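Local coordinates for Tle cognate immunity protein 4 C-terminal domain-containing protein (Pseudomonas aeruginosa PAO1, PDB 4R1D) that probably serves as the immunity protein that binds and inhibits the lipase effector Tle4 of the H2 type VI secretion system, protecting the cell that makes it, at residues P276-D281 with L285-T290. Numbering follows the deposited sequence.
Sequences PAFKSD and LELWDT
D281 and L285 are joined by a backbone hydrogen bond, L285 N to D281 O at 2.9 Å, with an N-H...O angle of 163°. Its i to i+4 spacing is that of an alpha-helix, and with D281 the first residue after the N-cap it belongs to the first turn of helix 281-292. The same carbonyl oxygen also lies against the L285 side chain, whose CG comes to 3.3 Å from D281 O. L285 CG stands anti to its own carbonyl carbon (chi1 -69°), beside the backbone N, which keeps it close to the acceptor that the N-H uses.

Apolar contact between the segments is made by F278 and L287. The methyl CD2 of L287 meets the ring at its edge and in its plane, 3.8 Å from F278 CE1 and 4.0 Å from F278 CZ, and the two side chains cross at about a right angle. The F278 ring also stacks with H173, and L285 and W288 both touch L228 of strand 225-233, against which this helix of the Tli4 C-terminal domain lies.

S280 is the N-cap residue, its OG hydrogen-bonded to E283 N; F278, two residues earlier, touches E283 and A284 of the first turn as well as L287.

The D281 carboxylate leads away from segment 285-290, held by Y239 OH through OD1 and by a salt bridge from R237 to OD2. Within the helix, T290 OG1 makes a side-chain-to-backbone bond to E286 O, four residues back, at 2.6 Å, and T290 N reaches that oxygen from the opposite face of the carbonyl plane at 2.9 Å.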
loop_
_atom_site.group_PDB
_atom_site.type_symbol
_atom_site.label_atom_id
_atom_site.label_comp_id
_atom_site.label_asym_id
_atom_site.label_seq_id
_atom_site.Cartn_x
_atom_site.Cartn_y
_atom_site.Cartn_z
ATOM N N PRO B 276 -2.485 21.292 22.319
ATOM C CA PRO B 276 -1.879 20.146 23.007
ATOM C C PRO B 276 -2.871 19.013 23.226
ATOM O O PRO B 276 -4.019 19.265 23.592
ATOM C CB PRO B 276 -1.464 20.725 24.363
ATOM C CG PRO B 276 -1.432 22.200 24.169
ATOM C CD PRO B 276 -2.488 22.499 23.162
ATOM N N ALA B 277 -2.428 17.779 23.010
ATOM C CA ALA B 277 -3.274 16.624 23.254
ATOM C C ALA B 277 -3.506 16.472 24.750
ATOM O O ALA B 277 -4.613 16.180 25.187
ATOM C CB ALA B 277 -2.633 15.366 22.688
ATOM N N PHE B 278 -2.450 16.681 25.531
ATOM C CA PHE B 278 -2.508 16.495 26.976
ATOM C C PHE B 278 -1.872 17.667 27.698
ATOM O O PHE B 278 -0.988 18.332 27.157
ATOM C CB PHE B 278 -1.784 15.208 27.380
ATOM C CG PHE B 278 -2.450 13.957 26.873
ATOM C CD1 PHE B 278 -3.445 13.337 27.614
ATOM C CD2 PHE B 278 -2.082 13.408 25.657
ATOM C CE1 PHE B 278 -4.065 12.187 27.154
ATOM C CE2 PHE B 278 -2.694 12.267 25.185
ATOM C CZ PHE B 278 -3.690 11.649 25.940
ATOM N N LYS B 279 -2.318 17.896 28.929
ATOM C CA LYS B 279 -1.775 18.961 29.768
ATOM C C LYS B 279 -0.363 18.628 30.233
ATOM O O LYS B 279 0.424 19.526 30.536
ATOM C CB LYS B 279 -2.678 19.186 30.988
ATOM C CG LYS B 279 -4.133 19.488 30.642
ATOM C CD LYS B 279 -5.010 19.498 31.894
ATOM C CE LYS B 279 -6.488 19.672 31.557
ATOM N NZ LYS B 279 -7.066 18.487 30.852
ATOM N N SER B 280 -0.043 17.336 30.287
ATOM C CA SER B 280 1.255 16.894 30.784
ATOM C C SER B 280 1.454 15.410 30.497
ATOM O O SER B 280 0.493 14.693 30.212
ATOM C CB SER B 280 1.324 17.104 32.296
ATOM O OG SER B 280 0.418 16.227 32.958
ATOM N N ASP B 281 2.694 14.948 30.591
ATOM C CA ASP B 281 2.965 13.522 30.477
ATOM C C ASP B 281 2.206 12.761 31.547
ATOM O O ASP B 281 1.726 11.649 31.316
ATOM C CB ASP B 281 4.452 13.240 30.621
ATOM C CG ASP B 281 5.259 13.766 29.455
ATOM O OD1 ASP B 281 4.652 14.264 28.491
ATOM O OD2 ASP B 281 6.501 13.657 29.503
ATOM N N LEU B 285 -0.200 9.537 30.872
ATOM C CA LEU B 285 0.062 8.257 31.506
ATOM C C LEU B 285 -1.139 7.812 32.329
ATOM O O LEU B 285 -1.442 6.625 32.396
ATOM C CB LEU B 285 1.297 8.343 32.401
ATOM C CG LEU B 285 2.621 8.508 31.658
ATOM C CD1 LEU B 285 3.737 8.952 32.611
ATOM C CD2 LEU B 285 2.966 7.202 30.960
ATOM N N GLU B 286 -1.814 8.773 32.955
ATOM C CA GLU B 286 -3.002 8.477 33.750
ATOM C C GLU B 286 -4.111 7.865 32.895
ATOM O O GLU B 286 -4.712 6.843 33.261
ATOM C CB GLU B 286 -3.516 9.747 34.431
ATOM C CG GLU B 286 -4.751 9.525 35.303
ATOM C CD GLU B 286 -5.218 10.805 35.984
ATOM O OE1 GLU B 286 -5.601 11.763 35.272
ATOM O OE2 GLU B 286 -5.186 10.849 37.232
ATOM N N LEU B 287 -4.379 8.498 31.759
ATOM C CA LEU B 287 -5.401 8.007 30.844
ATOM C C LEU B 287 -4.996 6.627 30.335
ATOM O O LEU B 287 -5.774 5.689 30.381
ATOM C CB LEU B 287 -5.618 8.989 29.684
ATOM C CG LEU B 287 -6.710 8.600 28.678
ATOM C CD1 LEU B 287 -8.084 8.494 29.347
ATOM C CD2 LEU B 287 -6.752 9.552 27.488
ATOM N N TRP B 288 -3.763 6.518 29.855
ATOM C CA TRP B 288 -3.200 5.237 29.427
ATOM C C TRP B 288 -3.389 4.121 30.466
ATOM O O TRP B 288 -3.972 3.080 30.174
ATOM C CB TRP B 288 -1.717 5.441 29.122
ATOM C CG TRP B 288 -0.920 4.185 28.910
ATOM C CD1 TRP B 288 -0.023 3.630 29.779
ATOM C CD2 TRP B 288 -0.923 3.351 27.747
ATOM N NE1 TRP B 288 0.533 2.495 29.232
ATOM C CE2 TRP B 288 0.000 2.306 27.981
ATOM C CE3 TRP B 288 -1.608 3.389 26.525
ATOM C CZ2 TRP B 288 0.257 1.307 27.036
ATOM C CZ3 TRP B 288 -1.355 2.392 25.586
ATOM C CH2 TRP B 288 -0.432 1.365 25.851
ATOM N N ASP B 289 -2.894 4.328 31.680
ATOM C CA ASP B 289 -3.011 3.311 32.718
ATOM C C ASP B 289 -4.457 2.959 33.025
ATOM O O ASP B 289 -4.795 1.790 33.217
ATOM C CB ASP B 289 -2.316 3.747 34.010
ATOM C CG ASP B 289 -0.809 3.653 33.924
ATOM O OD1 ASP B 289 -0.316 2.770 33.200
ATOM O OD2 ASP B 289 -0.121 4.463 34.581
ATOM N N THR B 290 -5.308 3.972 33.080
ATOM C CA THR B 290 -6.705 3.739 33.431
ATOM C C THR B 290 -7.389 2.839 32.395
ATOM O O THR B 290 -8.083 1.880 32.745
ATOM C CB THR B 290 -7.457 5.074 33.617
ATOM O OG1 THR B 290 -6.772 5.861 34.605
ATOM C CG2 THR B 290 -8.900 4.831 34.064
#